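Local coordinates for protein beta-L-arabinobiosidase (PDB 5MQR) that probably hydrolyses glycosidic bonds in the breakdown of plant pectin by a gut bacterium, at residues P455-K469 with A562-R575. Numbering follows the deposited sequence.
Sequences PFDYAKVERKIPASK and ATIERIVFRTGEMR. With CA (calcium ion), chain J.
Val461 and Phe569 pair through two backbone hydrogen bonds near one end of an antiparallel pair, strands 460-468 and 564-570, illustrating how one sheet can carry a mainly apolar face and a charged one. The face of Val461, Ile567 and Phe569 packs closely: Val461 CG2 lies 3.8 Å from Phe569 CB. Between Lys464 and Ser468 the register shifts by two, a beta bulge where Ile465 CD1 meets Ile567 CD1 at 3.9 Å. Thr609 of strand 600-610 touches both isoleucines. On the other face a salt-bridge network runs across the strands. Arg566 NH1 reaches the syn lone pair of Glu462 OE1 at 3.1 Å, straight at 178° and in the guanidinium plane, its NE gripping Glu565 OE2, also bonded by Ser46 OG, from the anti side. A leucine in place of Arg566 would probably leave Glu462 to its weak bridge with Lys460 and remove the cation joining it to Glu565. Glu565 and Arg566 form a classic beta bulge against Leu492 of neighbouring strand 487-492. Beyond the buried Ser468-Ile564 pair the contact thins to exposed Lys469, CG touching Thr563 CG2. At the opposite end Asp457 O binds the calcium ion, and exposed Arg575 reaches Phe456 O through a water. Tyr458, CG wedged between backbone N and carbonyl carbon (chi1 41°), turns its ring alongside Arg570, whose CD sits over one face in a CH-pi contact, 3.6 Å from the ring centroid.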
ATOM      1  N   PRO A 455     -22.190  -0.093  31.770  1.00 27.11           N
ATOM      2  CA  PRO A 455     -22.296   1.320  32.157  1.00 27.14           C
ATOM      3  C   PRO A 455     -21.036   2.127  32.002  1.00 26.59           C
ATOM      4  O   PRO A 455     -21.098   3.353  32.096  1.00 25.72           O
ATOM      5  CB  PRO A 455     -22.625   1.260  33.659  1.00 27.78           C
ATOM      6  CG  PRO A 455     -23.090  -0.136  33.899  1.00 28.21           C
ATOM      7  CD  PRO A 455     -22.314  -0.975  32.941  1.00 27.59           C
ATOM      8  N   PHE A 456     -19.908   1.442  31.829  1.00 26.45           N
ATOM      9  CA  PHE A 456     -18.612   2.078  31.803  1.00 26.72           C
ATOM     10  C   PHE A 456     -17.867   1.949  30.469  1.00 26.53           C
ATOM     11  O   PHE A 456     -16.731   2.359  30.368  1.00 27.79           O
ATOM     12  CB  PHE A 456     -17.779   1.528  32.969  1.00 26.68           C
ATOM     13  CG  PHE A 456     -18.414   1.773  34.303  1.00 27.01           C
ATOM     14  CD1 PHE A 456     -18.349   3.040  34.895  1.00 27.24           C
ATOM     15  CD2 PHE A 456     -19.128   0.776  34.932  1.00 27.29           C
ATOM     16  CE1 PHE A 456     -18.966   3.298  36.102  1.00 27.61           C
ATOM     17  CE2 PHE A 456     -19.742   1.025  36.151  1.00 27.99           C
ATOM     18  CZ  PHE A 456     -19.659   2.285  36.735  1.00 27.92           C
ATOM     19  N   ASP A 457     -18.493   1.408  29.443  1.00 26.31           N
ATOM     20  CA  ASP A 457     -17.825   1.252  28.153  1.00 25.63           C
ATOM     21  C   ASP A 457     -18.886   1.125  27.064  1.00 25.08           C
ATOM     22  O   ASP A 457     -20.086   1.146  27.366  1.00 25.94           O
ATOM     23  CB  ASP A 457     -16.853   0.033  28.172  1.00 25.95           C
ATOM     24  CG  ASP A 457     -15.536   0.306  27.411  1.00 25.76           C
ATOM     25  OD1 ASP A 457     -15.562   1.124  26.454  1.00 25.82           O
ATOM     26  OD2 ASP A 457     -14.492  -0.285  27.780  1.00 26.01           O
ATOM     27  N   TYR A 458     -18.442   1.010  25.812  1.00 24.12           N
ATOM     28  CA  TYR A 458     -19.332   0.908  24.676  1.00 23.98           C
ATOM     29  C   TYR A 458     -18.716   0.038  23.604  1.00 23.65           C
ATOM     30  O   TYR A 458     -17.509  -0.244  23.656  1.00 23.19           O
ATOM     31  CB  TYR A 458     -19.642   2.299  24.116  1.00 23.76           C
ATOM     32  CG  TYR A 458     -18.463   3.238  24.069  1.00 23.57           C
ATOM     33  CD1 TYR A 458     -17.384   3.031  23.168  1.00 23.27           C
ATOM     34  CD2 TYR A 458     -18.424   4.355  24.890  1.00 23.88           C
ATOM     35  CE1 TYR A 458     -16.305   3.918  23.135  1.00 23.44           C
ATOM     36  CE2 TYR A 458     -17.366   5.249  24.848  1.00 24.08           C
ATOM     37  CZ  TYR A 458     -16.317   5.035  23.978  1.00 23.67           C
ATOM     38  OH  TYR A 458     -15.307   5.955  23.981  1.00 24.55           O
ATOM     39  N   ALA A 459     -19.564  -0.382  22.661  1.00 23.81           N
ATOM     40  CA  ALA A 459     -19.135  -1.089  21.448  1.00 24.16           C
ATOM     41  C   ALA A 459     -18.764  -0.030  20.436  1.00 24.19           C
ATOM     42  O   ALA A 459     -19.364   1.031  20.406  1.00 23.86           O
ATOM     43  CB  ALA A 459     -20.240  -1.978  20.898  1.00 24.35           C
ATOM     44  N   LYS A 460     -17.766  -0.309  19.618  1.00 25.32           N
ATOM     45  CA  LYS A 460     -17.351   0.646  18.611  1.00 26.14           C
ATOM     46  C   LYS A 460     -16.717  -0.058  17.425  1.00 25.95           C
ATOM     47  O   LYS A 460     -15.837  -0.911  17.611  1.00 25.79           O
ATOM     48  CB  LYS A 460     -16.385   1.650  19.215  1.00 27.31           C
ATOM     49  CG  LYS A 460     -16.130   2.823  18.318  1.00 28.89           C
ATOM     50  CD  LYS A 460     -14.842   3.506  18.671  1.00 30.91           C
ATOM     51  CE  LYS A 460     -13.684   2.777  18.050  1.00 32.51           C
ATOM     52  NZ  LYS A 460     -12.409   3.060  18.756  1.00 33.74           N
ATOM     53  N   VAL A 461     -17.172   0.313  16.219  1.00 25.37           N
ATOM     54  CA  VAL A 461     -16.579  -0.109  14.949  1.00 24.87           C
ATOM     55  C   VAL A 461     -16.196   1.144  14.135  1.00 25.37           C
ATOM     56  O   VAL A 461     -16.888   2.156  14.222  1.00 24.78           O
ATOM     57  CB  VAL A 461     -17.499  -1.081  14.169  1.00 24.67           C
ATOM     58  CG1 VAL A 461     -17.827  -2.307  15.008  1.00 25.00           C
ATOM     59  CG2 VAL A 461     -18.794  -0.446  13.741  1.00 24.84           C
ATOM     60  N   GLU A 462     -15.070   1.085  13.411  1.00 26.00           N
ATOM     61  CA  GLU A 462     -14.591   2.161  12.543  1.00 26.55           C
ATOM     62  C   GLU A 462     -14.299   1.548  11.172  1.00 25.93           C
ATOM     63  O   GLU A 462     -13.591   0.542  11.078  1.00 24.84           O
ATOM     64  CB  GLU A 462     -13.279   2.830  13.004  1.00 28.42           C
ATOM     65  CG  GLU A 462     -13.111   3.192  14.463  1.00 31.68           C
ATOM     66  CD  GLU A 462     -12.094   4.322  14.755  1.00 33.85           C
ATOM     67  OE1 GLU A 462     -11.286   4.698  13.892  1.00 33.75           O
ATOM     68  OE2 GLU A 462     -12.137   4.891  15.891  1.00 39.14           O
ATOM     69  N   ARG A 463     -14.819   2.168  10.116  1.00 25.33           N
ATOM     70  CA  ARG A 463     -14.465   1.792   8.738  1.00 25.17           C
ATOM     71  C   ARG A 463     -13.522   2.850   8.171  1.00 24.39           C
ATOM     72  O   ARG A 463     -13.932   3.985   7.894  1.00 23.60           O
ATOM     73  CB  ARG A 463     -15.718   1.644   7.859  1.00 24.86           C
ATOM     74  CG  ARG A 463     -15.468   1.159   6.451  1.00 24.76           C
ATOM     75  CD  ARG A 463     -14.806  -0.201   6.424  1.00 24.73           C
ATOM     76  NE  ARG A 463     -14.897  -0.929   5.154  1.00 24.30           N
ATOM     77  CZ  ARG A 463     -14.022  -0.863   4.148  1.00 24.31           C
ATOM     78  NH1 ARG A 463     -12.964  -0.055   4.183  1.00 24.65           N
ATOM     79  NH2 ARG A 463     -14.202  -1.627   3.080  1.00 23.91           N
ATOM     80  N   LYS A 464     -12.251   2.492   8.042  1.00 24.08           N
ATOM     81  CA  LYS A 464     -11.302   3.363   7.372  1.00 24.42           C
ATOM     82  C   LYS A 464     -11.491   3.288   5.839  1.00 23.48           C
ATOM     83  O   LYS A 464     -11.659   2.213   5.280  1.00 23.30           O
ATOM     84  CB  LYS A 464      -9.883   2.995   7.772  1.00 25.30           C
ATOM     85  CG  LYS A 464      -8.903   4.113   7.531  1.00 26.63           C
ATOM     86  CD  LYS A 464      -7.661   3.974   8.409  1.00 27.14           C
ATOM     87  CE  LYS A 464      -6.863   5.243   8.296  1.00 26.92           C
ATOM     88  NZ  LYS A 464      -5.579   5.114   9.007  1.00 27.38           N
ATOM     89  N   ILE A 465     -11.511   4.441   5.186  1.00 23.06           N
ATOM     90  CA  ILE A 465     -11.712   4.539   3.732  1.00 22.49           C
ATOM     91  C   ILE A 465     -10.665   5.489   3.157  1.00 21.98           C
ATOM     92  O   ILE A 465     -10.011   6.204   3.922  1.00 21.68           O
ATOM     93  CB  ILE A 465     -13.115   5.058   3.395  1.00 22.98           C
ATOM     94  CG1 ILE A 465     -13.366   6.400   4.072  1.00 23.62           C
ATOM     95  CG2 ILE A 465     -14.159   4.033   3.800  1.00 23.59           C
ATOM     96  CD1 ILE A 465     -14.500   7.169   3.471  1.00 24.38           C
ATOM     97  N   PRO A 466     -10.501   5.510   1.813  1.00 21.23           N
ATOM     98  CA  PRO A 466      -9.595   6.500   1.216  1.00 21.12           C
ATOM     99  C   PRO A 466     -10.017   7.924   1.579  1.00 21.16           C
ATOM    100  O   PRO A 466     -11.199   8.256   1.494  1.00 20.86           O
ATOM    101  CB  PRO A 466      -9.734   6.265  -0.303  1.00 20.72           C
ATOM    102  CG  PRO A 466     -10.299   4.900  -0.436  1.00 21.13           C
ATOM    103  CD  PRO A 466     -11.165   4.686   0.788  1.00 21.28           C
ATOM    104  N   ALA A 467      -9.038   8.709   2.015  1.00 21.31           N
ATOM    105  CA  ALA A 467      -9.224  10.096   2.412  1.00 22.24           C
ATOM    106  C   ALA A 467      -9.934  10.841   1.295  1.00 22.65           C
ATOM    107  O   ALA A 467      -9.442  10.845   0.165  1.00 22.68           O
ATOM    108  CB  ALA A 467      -7.860  10.731   2.700  1.00 21.83           C
ATOM    109  N   SER A 468     -11.087  11.436   1.601  1.00 22.69           N
ATOM    110  CA  SER A 468     -11.991  11.967   0.594  1.00 23.40           C
ATOM    111  C   SER A 468     -12.503  13.370   0.952  1.00 24.80           C
ATOM    112  O   SER A 468     -12.808  13.661   2.118  1.00 23.92           O
ATOM    113  CB  SER A 468     -13.180  11.008   0.409  1.00 24.10           C
ATOM    114  OG  SER A 468     -12.762   9.689   0.023  1.00 24.02           O
ATOM    115  N   LYS A 469     -12.609  14.224  -0.068  1.00 26.20           N
ATOM    116  CA  LYS A 469     -13.113  15.594   0.068  1.00 28.11           C
ATOM    117  C   LYS A 469     -14.607  15.620  -0.163  1.00 27.48           C
ATOM    118  O   LYS A 469     -15.329  16.248   0.603  1.00 27.18           O
ATOM    119  CB  LYS A 469     -12.418  16.541  -0.914  1.00 29.95           C
ATOM    120  CG  LYS A 469     -10.918  16.622  -0.737  1.00 32.32           C
ATOM    121  CD  LYS A 469     -10.236  17.418  -1.857  1.00 35.82           C
ATOM    122  CE  LYS A 469      -8.727  17.101  -1.936  1.00 39.43           C
ATOM    123  NZ  LYS A 469      -8.055  17.496  -3.230  1.00 40.38           N
ATOM    124  N   ALA A 562      -9.957  18.665   6.147  1.00 21.28           N
ATOM    125  CA  ALA A 562      -9.485  18.675   4.769  1.00 22.24           C
ATOM    126  C   ALA A 562     -10.102  17.498   4.018  1.00 22.61           C
ATOM    127  O   ALA A 562     -10.549  17.643   2.882  1.00 23.94           O
ATOM    128  CB  ALA A 562      -7.954  18.598   4.702  1.00 21.63           C
ATOM    129  N   THR A 563     -10.065  16.332   4.646  1.00 22.55           N
ATOM    130  CA  THR A 563     -10.614  15.109   4.086  1.00 22.40           C
ATOM    131  C   THR A 563     -11.160  14.264   5.202  1.00 22.43           C
ATOM    132  O   THR A 563     -10.794  14.453   6.365  1.00 21.90           O
ATOM    133  CB  THR A 563      -9.553  14.251   3.392  1.00 22.18           C
ATOM    134  OG1 THR A 563      -8.495  13.967   4.309  1.00 21.94           O
ATOM    135  CG2 THR A 563      -8.992  14.956   2.177  1.00 22.71           C
ATOM    136  N   ILE A 564     -12.036  13.342   4.815  1.00 21.86           N
ATOM    137  CA  ILE A 564     -12.646  12.392   5.715  1.00 21.99           C
ATOM    138  C   ILE A 564     -12.095  11.022   5.387  1.00 21.42           C
ATOM    139  O   ILE A 564     -12.134  10.597   4.226  1.00 20.51           O
ATOM    140  CB  ILE A 564     -14.162  12.379   5.509  1.00 22.21           C
ATOM    141  CG1 ILE A 564     -14.726  13.767   5.819  1.00 22.79           C
ATOM    142  CG2 ILE A 564     -14.820  11.280   6.353  1.00 21.92           C
ATOM    143  CD1 ILE A 564     -15.799  14.186   4.834  1.00 23.41           C
ATOM    144  N   GLU A 565     -11.590  10.334   6.397  1.00 21.30           N
ATOM    145  CA  GLU A 565     -11.009   9.006   6.193  1.00 21.81           C
ATOM    146  C   GLU A 565     -11.667   7.864   6.992  1.00 22.30           C
ATOM    147  O   GLU A 565     -11.295   6.703   6.789  1.00 22.12           O
ATOM    148  CB  GLU A 565      -9.513   9.035   6.514  1.00 22.30           C
ATOM    149  CG  GLU A 565      -9.175   9.547   7.911  1.00 22.90           C
ATOM    150  CD  GLU A 565      -7.933   8.901   8.484  1.00 23.76           C
ATOM    151  OE1 GLU A 565      -6.925   8.854   7.741  1.00 24.37           O
ATOM    152  OE2 GLU A 565      -7.958   8.483   9.675  1.00 23.29           O
ATOM    153  N   ARG A 566     -12.586   8.182   7.906  1.00 22.24           N
ATOM    154  CA  ARG A 566     -13.200   7.183   8.778  1.00 22.94           C
ATOM    155  C   ARG A 566     -14.637   7.484   9.097  1.00 22.83           C
ATOM    156  O   ARG A 566     -14.984   8.640   9.333  1.00 22.84           O
ATOM    157  CB  ARG A 566     -12.477   7.113  10.106  1.00 23.25           C
ATOM    158  CG  ARG A 566     -11.263   6.242  10.071  1.00 23.54           C
ATOM    159  CD  ARG A 566     -10.600   6.294  11.416  1.00 23.81           C
ATOM    160  NE  ARG A 566      -9.863   7.531  11.612  1.00 24.59           N
ATOM    161  CZ  ARG A 566      -9.425   7.980  12.787  1.00 24.73           C
ATOM    162  NH1 ARG A 566      -9.693   7.332  13.922  1.00 25.21           N
ATOM    163  NH2 ARG A 566      -8.716   9.095  12.817  1.00 25.20           N
ATOM    164  N   ILE A 567     -15.434   6.418   9.140  1.00 22.50           N
ATOM    165  CA  ILE A 567     -16.768   6.444   9.707  1.00 22.77           C
ATOM    166  C   ILE A 567     -16.738   5.546  10.947  1.00 22.08           C
ATOM    167  O   ILE A 567     -16.265   4.421  10.881  1.00 21.31           O
ATOM    168  CB  ILE A 567     -17.857   5.987   8.699  1.00 23.60           C
ATOM    169  CG1 ILE A 567     -17.790   6.818   7.412  1.00 24.58           C
ATOM    170  CG2 ILE A 567     -19.252   6.167   9.275  1.00 24.32           C
ATOM    171  CD1 ILE A 567     -16.990   6.137   6.341  1.00 25.19           C
ATOM    172  N   VAL A 568     -17.239   6.078  12.067  1.00 22.32           N
ATOM    173  CA  VAL A 568     -17.175   5.463  13.394  1.00 22.53           C
ATOM    174  C   VAL A 568     -18.604   5.274  13.891  1.00 22.73           C
ATOM    175  O   VAL A 568     -19.428   6.197  13.802  1.00 22.96           O
ATOM    176  CB  VAL A 568     -16.398   6.360  14.398  1.00 23.18           C
ATOM    177  CG1 VAL A 568     -16.468   5.817  15.827  1.00 23.58           C
ATOM    178  CG2 VAL A 568     -14.940   6.508  13.976  1.00 23.23           C
ATOM    179  N   PHE A 569     -18.894   4.084  14.411  1.00 22.64           N
ATOM    180  CA  PHE A 569     -20.193   3.772  15.001  1.00 22.96           C
ATOM    181  C   PHE A 569     -19.879   3.378  16.448  1.00 23.33           C
ATOM    182  O   PHE A 569     -19.127   2.406  16.682  1.00 23.14           O
ATOM    183  CB  PHE A 569     -20.900   2.632  14.247  1.00 22.91           C
ATOM    184  CG  PHE A 569     -21.119   2.887  12.766  1.00 22.53           C
ATOM    185  CD1 PHE A 569     -20.083   2.772  11.867  1.00 22.18           C
ATOM    186  CD2 PHE A 569     -22.379   3.169  12.275  1.00 23.05           C
ATOM    187  CE1 PHE A 569     -20.277   2.987  10.509  1.00 22.52           C
ATOM    188  CE2 PHE A 569     -22.595   3.374  10.921  1.00 23.25           C
ATOM    189  CZ  PHE A 569     -21.550   3.274  10.030  1.00 22.81           C
ATOM    190  N   ARG A 570     -20.427   4.131  17.413  1.00 23.19           N
ATOM    191  CA  ARG A 570     -20.082   3.969  18.828  1.00 23.17           C
ATOM    192  C   ARG A 570     -21.341   4.006  19.698  1.00 23.44           C
ATOM    193  O   ARG A 570     -22.144   4.939  19.572  1.00 23.25           O
ATOM    194  CB  ARG A 570     -19.150   5.113  19.241  1.00 23.32           C
ATOM    195  CG  ARG A 570     -18.629   5.028  20.659  1.00 23.66           C
ATOM    196  CD  ARG A 570     -17.836   6.259  21.075  1.00 23.94           C
ATOM    197  NE  ARG A 570     -18.381   7.484  20.505  1.00 23.93           N
ATOM    198  CZ  ARG A 570     -17.825   8.208  19.538  1.00 24.30           C
ATOM    199  NH1 ARG A 570     -16.656   7.877  19.014  1.00 23.86           N
ATOM    200  NH2 ARG A 570     -18.460   9.290  19.084  1.00 24.72           N
ATOM    201  N   THR A 571     -21.500   3.045  20.608  1.00 23.45           N
ATOM    202  CA  THR A 571     -22.750   2.959  21.398  1.00 24.65           C
ATOM    203  C   THR A 571     -22.691   3.798  22.683  1.00 25.34           C
ATOM    204  O   THR A 571     -23.200   3.396  23.712  1.00 26.36           O
ATOM    205  CB  THR A 571     -23.113   1.497  21.751  1.00 24.19           C
ATOM    206  OG1 THR A 571     -22.153   0.975  22.669  1.00 23.34           O
ATOM    207  CG2 THR A 571     -23.151   0.630  20.483  1.00 24.00           C
ATOM    208  N   GLY A 572     -22.069   4.965  22.617  1.00 26.34           N
ATOM    209  CA  GLY A 572     -21.840   5.814  23.792  1.00 27.45           C
ATOM    210  C   GLY A 572     -21.160   7.121  23.434  1.00 28.32           C
ATOM    211  O   GLY A 572     -20.696   7.316  22.312  1.00 27.49           O
ATOM    212  N   GLU A 573     -21.092   8.015  24.406  1.00 30.05           N
ATOM    213  CA  GLU A 573     -20.379   9.269  24.254  1.00 31.21           C
ATOM    214  C   GLU A 573     -18.963   9.030  24.711  1.00 31.52           C
ATOM    215  O   GLU A 573     -18.736   8.272  25.657  1.00 32.03           O
ATOM    216  CB  GLU A 573     -21.022  10.352  25.129  1.00 32.71           C
ATOM    217  CG  GLU A 573     -22.494  10.551  24.835  1.00 34.49           C
ATOM    218  CD  GLU A 573     -23.151  11.597  25.706  1.00 36.35           C
ATOM    219  OE1 GLU A 573     -23.839  11.193  26.664  1.00 38.32           O
ATOM    220  OE2 GLU A 573     -22.976  12.808  25.425  1.00 37.37           O
HETATM  221  N   MSE A 574     -18.012   9.706  24.078  1.00 32.26           N
HETATM  222  CA  MSE A 574     -16.626   9.701  24.541  1.00 33.63           C
HETATM  223  C   MSE A 574     -16.520  10.367  25.867  1.00 32.52           C
HETATM  224  O   MSE A 574     -17.212  11.333  26.129  1.00 30.95           O
HETATM  225  CB  MSE A 574     -15.677  10.418  23.584  1.00 35.96           C
HETATM  226  CG  MSE A 574     -15.191   9.392  22.559  1.00 38.64           C
HETATM  227 SE   MSE A 574     -14.482  10.228  20.921  1.00 42.19          SE
HETATM  228  CE  MSE A 574     -15.648  11.807  20.618  1.00 42.35           C
ATOM    229  N   ARG A 575     -15.655   9.822  26.716  1.00 33.97           N
ATOM    230  CA  ARG A 575     -15.392  10.387  28.034  1.00 36.60           C
ATOM    231  C   ARG A 575     -14.158  11.257  27.917  1.00 35.46           C
ATOM    232  O   ARG A 575     -13.182  10.857  27.302  1.00 34.12           O
ATOM    233  CB  ARG A 575     -15.168   9.287  29.072  1.00 39.19           C
ATOM    234  CG  ARG A 575     -16.468   8.767  29.654  1.00 43.21           C
ATOM    235  CD  ARG A 575     -16.244   7.615  30.624  1.00 45.50           C
ATOM    236  NE  ARG A 575     -17.481   6.843  30.792  1.00 46.96           N
ATOM    237  CZ  ARG A 575     -18.256   6.805  31.883  1.00 48.75           C
ATOM    238  NH1 ARG A 575     -17.949   7.475  33.003  1.00 49.02           N
ATOM    239  NH2 ARG A 575     -19.362   6.051  31.862  1.00 48.91           N
TER
HETATM  240 CA    CA J1209     -22.398   1.624  27.630  1.00 28.68          CA
HETATM  241  O   HOH W   1     -16.890   4.860  28.875  1.00 36.14           O
HETATM  242  O   HOH W   2     -14.442   7.249  26.227  1.00 31.24           O
HETATM  243  O   HOH W   3      -4.554   7.941   8.319  1.00 23.68           O
HETATM  244  O   HOH W   4     -22.489   3.664  26.318  1.00 21.70           O
HETATM  245  O   HOH W   5     -21.562   3.427  29.085  1.00 24.56           O